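Local structure of uncharacterized metal-dependent hydrolase (Pyrococcus horikoshii, 3IGH) at residues W116-F130 with V138-N150. The protein is uncharacterized but probably hydrolyses carbon-nitrogen bonds other than peptide bonds in a metal-dependent way. Residues are numbered along the deposited sequence; the frame is centred on the assembly and turned at random.
Sequences WPTRKELNAIDKPVF and VAVANDKMLELLN. With SO4 (sulfate ion), chain I; SO4 (sulfate ion), chain M.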
loop_
_atom_site.group_PDB
_atom_site.type_symbol
_atom_site.label_atom_id
_atom_site.label_comp_id
_atom_site.label_asym_id
_atom_site.label_seq_id
_atom_site.Cartn_x
_atom_site.Cartn_y
_atom_site.Cartn_z
ATOM N N TRP A 116 -10.730 39.773 27.593
ATOM C CA TRP A 116 -10.460 38.360 27.299
ATOM C C TRP A 116 -11.705 37.508 27.531
ATOM O O TRP A 116 -12.460 37.758 28.476
ATOM C CB TRP A 116 -9.322 37.845 28.177
ATOM C CG TRP A 116 -7.957 38.325 27.780
ATOM C CD1 TRP A 116 -7.482 39.609 27.833
ATOM C CD2 TRP A 116 -6.874 37.519 27.301
ATOM N NE1 TRP A 116 -6.175 39.651 27.405
ATOM C CE2 TRP A 116 -5.775 38.383 27.074
ATOM C CE3 TRP A 116 -6.723 36.149 27.037
ATOM C CZ2 TRP A 116 -4.545 37.921 26.589
ATOM C CZ3 TRP A 116 -5.499 35.689 26.563
ATOM C CH2 TRP A 116 -4.426 36.573 26.345
ATOM N N PRO A 117 -11.938 36.495 26.672
ATOM C CA PRO A 117 -13.019 35.571 27.011
ATOM C C PRO A 117 -12.554 34.624 28.120
ATOM O O PRO A 117 -11.346 34.455 28.322
ATOM C CB PRO A 117 -13.301 34.832 25.695
ATOM C CG PRO A 117 -12.089 35.011 24.863
ATOM C CD PRO A 117 -11.267 36.141 25.406
ATOM N N THR A 118 -13.498 34.054 28.865
ATOM C CA THR A 118 -13.153 33.241 30.037
ATOM C C THR A 118 -13.892 31.906 30.040
ATOM O O THR A 118 -14.964 31.779 29.441
ATOM C CB THR A 118 -13.510 33.950 31.373
ATOM O OG1 THR A 118 -14.940 34.026 31.497
ATOM C CG2 THR A 118 -12.879 35.350 31.466
ATOM N N ARG A 119 -13.300 30.937 30.743
ATOM C CA ARG A 119 -13.908 29.639 31.060
ATOM C C ARG A 119 -15.354 29.762 31.551
ATOM O O ARG A 119 -16.247 29.066 31.055
ATOM C CB ARG A 119 -13.040 28.918 32.107
ATOM C CG ARG A 119 -13.598 27.581 32.614
ATOM C CD ARG A 119 -12.811 27.055 33.821
ATOM N NE ARG A 119 -12.824 27.982 34.956
ATOM C CZ ARG A 119 -13.814 28.101 35.842
ATOM N NH1 ARG A 119 -14.911 27.352 35.757
ATOM N NH2 ARG A 119 -13.706 28.987 36.822
ATOM N N LYS A 120 -15.583 30.665 32.509
ATOM C CA LYS A 120 -16.930 30.898 33.052
ATOM C C LYS A 120 -17.942 31.331 31.996
ATOM O O LYS A 120 -19.058 30.813 31.964
ATOM C CB LYS A 120 -16.895 31.923 34.192
ATOM C CG LYS A 120 -16.426 31.361 35.519
ATOM C CD LYS A 120 -16.237 32.460 36.551
ATOM C CE LYS A 120 -15.628 31.908 37.829
ATOM N NZ LYS A 120 -15.242 32.995 38.767
ATOM N N GLU A 121 -17.547 32.269 31.134
ATOM C CA GLU A 121 -18.423 32.766 30.060
ATOM C C GLU A 121 -18.738 31.671 29.045
ATOM O O GLU A 121 -19.862 31.565 28.545
ATOM C CB GLU A 121 -17.786 33.969 29.359
ATOM C CG GLU A 121 -17.738 35.240 30.207
ATOM C CD GLU A 121 -16.628 36.206 29.798
ATOM O OE1 GLU A 121 -16.478 37.242 30.476
ATOM O OE2 GLU A 121 -15.898 35.937 28.815
ATOM N N LEU A 122 -17.744 30.830 28.775
ATOM C CA LEU A 122 -17.893 29.749 27.807
ATOM C C LEU A 122 -18.683 28.561 28.368
ATOM O O LEU A 122 -19.113 27.686 27.610
ATOM C CB LEU A 122 -16.520 29.302 27.305
ATOM C CG LEU A 122 -15.691 30.347 26.552
ATOM C CD1 LEU A 122 -14.298 29.800 26.270
ATOM C CD2 LEU A 122 -16.380 30.780 25.270
ATOM N N ASN A 123 -18.879 28.540 29.689
ATOM C CA ASN A 123 -19.746 27.540 30.334
ATOM C C ASN A 123 -21.215 27.652 29.911
ATOM O O ASN A 123 -21.983 26.699 30.064
ATOM C CB ASN A 123 -19.603 27.582 31.862
ATOM C CG ASN A 123 -18.327 26.912 32.353
ATOM O OD1 ASN A 123 -17.755 26.050 31.678
ATOM N ND2 ASN A 123 -17.876 27.306 33.537
ATOM N N ALA A 124 -21.585 28.803 29.345
ATOM C CA ALA A 124 -22.929 29.039 28.798
ATOM C C ALA A 124 -23.266 28.164 27.586
ATOM O O ALA A 124 -24.434 27.999 27.237
ATOM C CB ALA A 124 -23.112 30.513 28.453
ATOM N N ILE A 125 -22.241 27.617 26.938
ATOM C CA ILE A 125 -22.443 26.659 25.855
ATOM C C ILE A 125 -22.379 25.254 26.452
ATOM O O ILE A 125 -21.404 24.905 27.123
ATOM C CB ILE A 125 -21.387 26.833 24.742
ATOM C CG1 ILE A 125 -21.437 28.260 24.186
ATOM C CG2 ILE A 125 -21.621 25.832 23.612
ATOM C CD1 ILE A 125 -20.115 28.979 24.247
ATOM N N ASP A 126 -23.417 24.454 26.197
ATOM C CA ASP A 126 -23.588 23.143 26.837
ATOM C C ASP A 126 -22.792 22.019 26.147
ATOM O O ASP A 126 -23.227 20.863 26.086
ATOM C CB ASP A 126 -25.086 22.801 26.927
ATOM C CG ASP A 126 -25.391 21.724 27.969
ATOM O OD1 ASP A 126 -24.797 21.753 29.072
ATOM O OD2 ASP A 126 -26.229 20.844 27.672
ATOM N N LYS A 127 -21.619 22.375 25.628
ATOM C CA LYS A 127 -20.742 21.464 24.890
ATOM C C LYS A 127 -19.301 21.806 25.257
ATOM O O LYS A 127 -19.039 22.924 25.726
ATOM C CB LYS A 127 -20.952 21.627 23.379
ATOM C CG LYS A 127 -22.249 21.036 22.841
ATOM C CD LYS A 127 -22.384 21.258 21.346
ATOM C CE LYS A 127 -23.617 20.559 20.791
ATOM N NZ LYS A 127 -23.682 20.661 19.304
ATOM N N PRO A 128 -18.361 20.854 25.074
ATOM C CA PRO A 128 -16.955 21.248 25.218
ATOM C C PRO A 128 -16.626 22.315 24.169
ATOM O O PRO A 128 -17.014 22.178 23.002
ATOM C CB PRO A 128 -16.188 19.948 24.936
ATOM C CG PRO A 128 -17.190 18.859 25.168
ATOM C CD PRO A 128 -18.496 19.423 24.742
ATOM N N VAL A 129 -15.980 23.387 24.622
ATOM C CA VAL A 129 -15.628 24.539 23.784
ATOM C C VAL A 129 -14.140 24.794 23.934
ATOM O O VAL A 129 -13.629 24.854 25.047
ATOM C CB VAL A 129 -16.423 25.823 24.196
ATOM C CG1 VAL A 129 -15.886 27.075 23.487
ATOM C CG2 VAL A 129 -17.885 25.662 23.878
ATOM N N PHE A 130 -13.449 24.931 22.804
ATOM C CA PHE A 130 -12.029 25.250 22.782
ATOM C C PHE A 130 -11.832 26.329 21.712
ATOM O O PHE A 130 -12.108 26.090 20.533
ATOM C CB PHE A 130 -11.229 23.988 22.444
ATOM C CG PHE A 130 -9.736 24.165 22.527
ATOM C CD1 PHE A 130 -9.072 23.956 23.726
ATOM C CD2 PHE A 130 -8.991 24.522 21.400
ATOM C CE1 PHE A 130 -7.699 24.102 23.819
ATOM C CE2 PHE A 130 -7.611 24.676 21.486
ATOM C CZ PHE A 130 -6.963 24.458 22.695
ATOM N N VAL A 138 -2.582 31.154 21.808
ATOM C CA VAL A 138 -3.347 31.137 23.057
ATOM C C VAL A 138 -4.734 30.571 22.763
ATOM O O VAL A 138 -5.295 30.794 21.682
ATOM C CB VAL A 138 -3.514 32.585 23.675
ATOM C CG1 VAL A 138 -4.331 32.549 24.962
ATOM C CG2 VAL A 138 -2.175 33.251 23.961
ATOM N N ALA A 139 -5.292 29.838 23.729
ATOM C CA ALA A 139 -6.667 29.380 23.647
ATOM C C ALA A 139 -7.387 29.481 24.982
ATOM O O ALA A 139 -6.756 29.544 26.035
ATOM C CB ALA A 139 -6.722 27.946 23.132
ATOM N N VAL A 140 -8.714 29.507 24.923
ATOM C CA VAL A 140 -9.541 29.452 26.126
ATOM C C VAL A 140 -10.502 28.277 25.988
ATOM O O VAL A 140 -11.004 27.995 24.892
ATOM C CB VAL A 140 -10.333 30.775 26.387
ATOM C CG1 VAL A 140 -10.961 30.770 27.784
ATOM C CG2 VAL A 140 -9.432 31.991 26.265
ATOM N N ALA A 141 -10.749 27.594 27.104
ATOM C CA ALA A 141 -11.641 26.443 27.134
ATOM C C ALA A 141 -12.621 26.511 28.312
ATOM O O ALA A 141 -12.277 27.041 29.372
ATOM C CB ALA A 141 -10.813 25.155 27.189
ATOM N N ASN A 142 -13.834 25.992 28.114
ATOM C CA ASN A 142 -14.794 25.835 29.210
ATOM C C ASN A 142 -14.535 24.573 30.065
ATOM O O ASN A 142 -13.589 23.815 29.789
ATOM C CB ASN A 142 -16.256 25.950 28.719
ATOM C CG ASN A 142 -16.732 24.765 27.869
ATOM O OD1 ASN A 142 -16.046 23.745 27.689
ATOM N ND2 ASN A 142 -17.943 24.909 27.339
ATOM N N ASP A 143 -15.357 24.375 31.101
ATOM C CA ASP A 143 -15.230 23.246 32.040
ATOM C C ASP A 143 -15.197 21.882 31.357
ATOM O O ASP A 143 -14.307 21.071 31.627
ATOM C CB ASP A 143 -16.384 23.258 33.058
ATOM C CG ASP A 143 -16.234 24.340 34.117
ATOM O OD1 ASP A 143 -17.261 24.747 34.698
ATOM O OD2 ASP A 143 -15.096 24.777 34.378
ATOM N N LYS A 144 -16.164 21.651 30.471
ATOM C CA LYS A 144 -16.316 20.370 29.781
ATOM C C LYS A 144 -15.097 20.000 28.934
ATOM O O LYS A 144 -14.680 18.837 28.888
ATOM C CB LYS A 144 -17.562 20.390 28.901
ATOM C CG LYS A 144 -18.876 20.298 29.668
ATOM C CD LYS A 144 -20.050 20.161 28.711
ATOM C CE LYS A 144 -21.340 19.814 29.448
ATOM N NZ LYS A 144 -21.855 20.956 30.256
ATOM N N MET A 145 -14.524 20.999 28.271
ATOM C CA MET A 145 -13.357 20.781 27.438
ATOM C C MET A 145 -12.140 20.537 28.312
ATOM O O MET A 145 -11.303 19.688 27.994
ATOM C CB MET A 145 -13.130 21.990 26.525
ATOM C CG MET A 145 -12.042 21.779 25.479
ATOM S SD MET A 145 -12.544 20.630 24.186
ATOM C CE MET A 145 -10.920 20.159 23.611
ATOM N N LEU A 146 -12.048 21.269 29.425
ATOM C CA LEU A 146 -10.925 21.104 30.349
ATOM C C LEU A 146 -10.941 19.724 31.020
ATOM O O LEU A 146 -9.882 19.175 31.339
ATOM C CB LEU A 146 -10.910 22.216 31.404
ATOM C CG LEU A 146 -10.518 23.624 30.925
ATOM C CD1 LEU A 146 -10.596 24.627 32.079
ATOM C CD2 LEU A 146 -9.137 23.631 30.303
ATOM N N GLU A 147 -12.145 19.187 31.230
ATOM C CA GLU A 147 -12.314 17.822 31.729
ATOM C C GLU A 147 -11.722 16.820 30.741
ATOM O O GLU A 147 -10.947 15.943 31.134
ATOM C CB GLU A 147 -13.796 17.514 31.972
ATOM C CG GLU A 147 -14.064 16.118 32.550
ATOM C CD GLU A 147 -13.402 15.894 33.909
ATOM O OE1 GLU A 147 -13.428 16.818 34.751
ATOM O OE2 GLU A 147 -12.862 14.789 34.134
ATOM N N LEU A 148 -12.071 16.981 29.463
ATOM C CA LEU A 148 -11.530 16.133 28.391
ATOM C C LEU A 148 -10.017 16.248 28.251
ATOM O O LEU A 148 -9.334 15.255 27.971
ATOM C CB LEU A 148 -12.189 16.469 27.054
ATOM C CG LEU A 148 -13.611 15.969 26.800
ATOM C CD1 LEU A 148 -14.167 16.606 25.539
ATOM C CD2 LEU A 148 -13.656 14.443 26.694
ATOM N N LEU A 149 -9.491 17.456 28.451
ATOM C CA LEU A 149 -8.075 17.707 28.188
ATOM C C LEU A 149 -7.175 17.184 29.290
ATOM O O LEU A 149 -6.084 16.686 29.005
ATOM C CB LEU A 149 -7.801 19.200 27.954
ATOM C CG LEU A 149 -8.275 19.843 26.647
ATOM C CD1 LEU A 149 -8.012 21.352 26.691
ATOM C CD2 LEU A 149 -7.608 19.200 25.422
ATOM N N ASN A 150 -7.638 17.315 30.539
ATOM C CA ASN A 150 -6.877 16.913 31.722
ATOM C C ASN A 150 -5.417 17.366 31.648
ATOM O O ASN A 150 -4.488 16.545 31.698
ATOM C CB ASN A 150 -6.989 15.392 31.952
ATOM C CG ASN A 150 -6.567 14.980 33.356
ATOM O OD1 ASN A 150 -7.060 15.518 34.347
ATOM N ND2 ASN A 150 -5.635 14.038 33.441
HETATM S S SO4 I . -3.521 42.399 26.800
HETATM O O1 SO4 I . -4.720 42.576 27.623
HETATM O O2 SO4 I . -2.442 43.242 27.309
HETATM O O3 SO4 I . -3.106 40.999 26.852
HETATM O O4 SO4 I . -3.810 42.781 25.420
HETATM S S SO4 M . -25.012 18.895 16.707
HETATM O O1 SO4 M . -26.314 18.608 17.301
HETATM O O2 SO4 M . -24.810 20.339 16.657
HETATM O O3 SO4 M . -23.964 18.284 17.519
HETATM O O4 SO4 M . -24.958 18.352 15.351
HETATM O O HOH W 1 -18.563 23.678 30.495
HETATM O O HOH W 2 -20.853 23.676 29.464
#
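N142 meets L122, K127 and V129 with its amide, a worked case of one buried asparagine capping a helix while holding a second segment. N142 CB packs on L122 CB at 3.6 Å and on N123 OD1. With chi1 at 70°, CG is tucked between backbone N and carbonyl carbon, which lets N142 OD1 bend back to the first turn of its own helix and accept from M145 N (3.2 Å). The same oxygen takes V129 N from above its carbonyl plane. N142 ND2 spends its hydrogens in two directions, almost straight to K127 O at 2.8 Å (178°) and to L122 O at 3.0 Å, both within the amide plane. L122 O also receives I125 N on its opposite face. Four bonds thus fix the flip of the amide, and an alanine here would probably leave M145 N uncapped and the carbonyls of L122 and K127 without this donor.

Next along the helix, D143 N gives a straight bond to N123 OD1, while D143 OD2 meets R119 NH1 in a salt bridge of 2.9 Å, on its syn side and with the two flat groups nearly coplanar. Beyond the cap, M145 CG lies at the edge of the F130 ring, and F130 CZ touches A139 CB (3.5 Å); I176 and L169 of helix 166-180 also pack against this ring. F130 and A141 are a non-hydrogen-bonded antiparallel pair of the beta hairpin formed by strands 129-133 and 138-141, whose second strand runs straight into the asparagine N-capped helix 143-149.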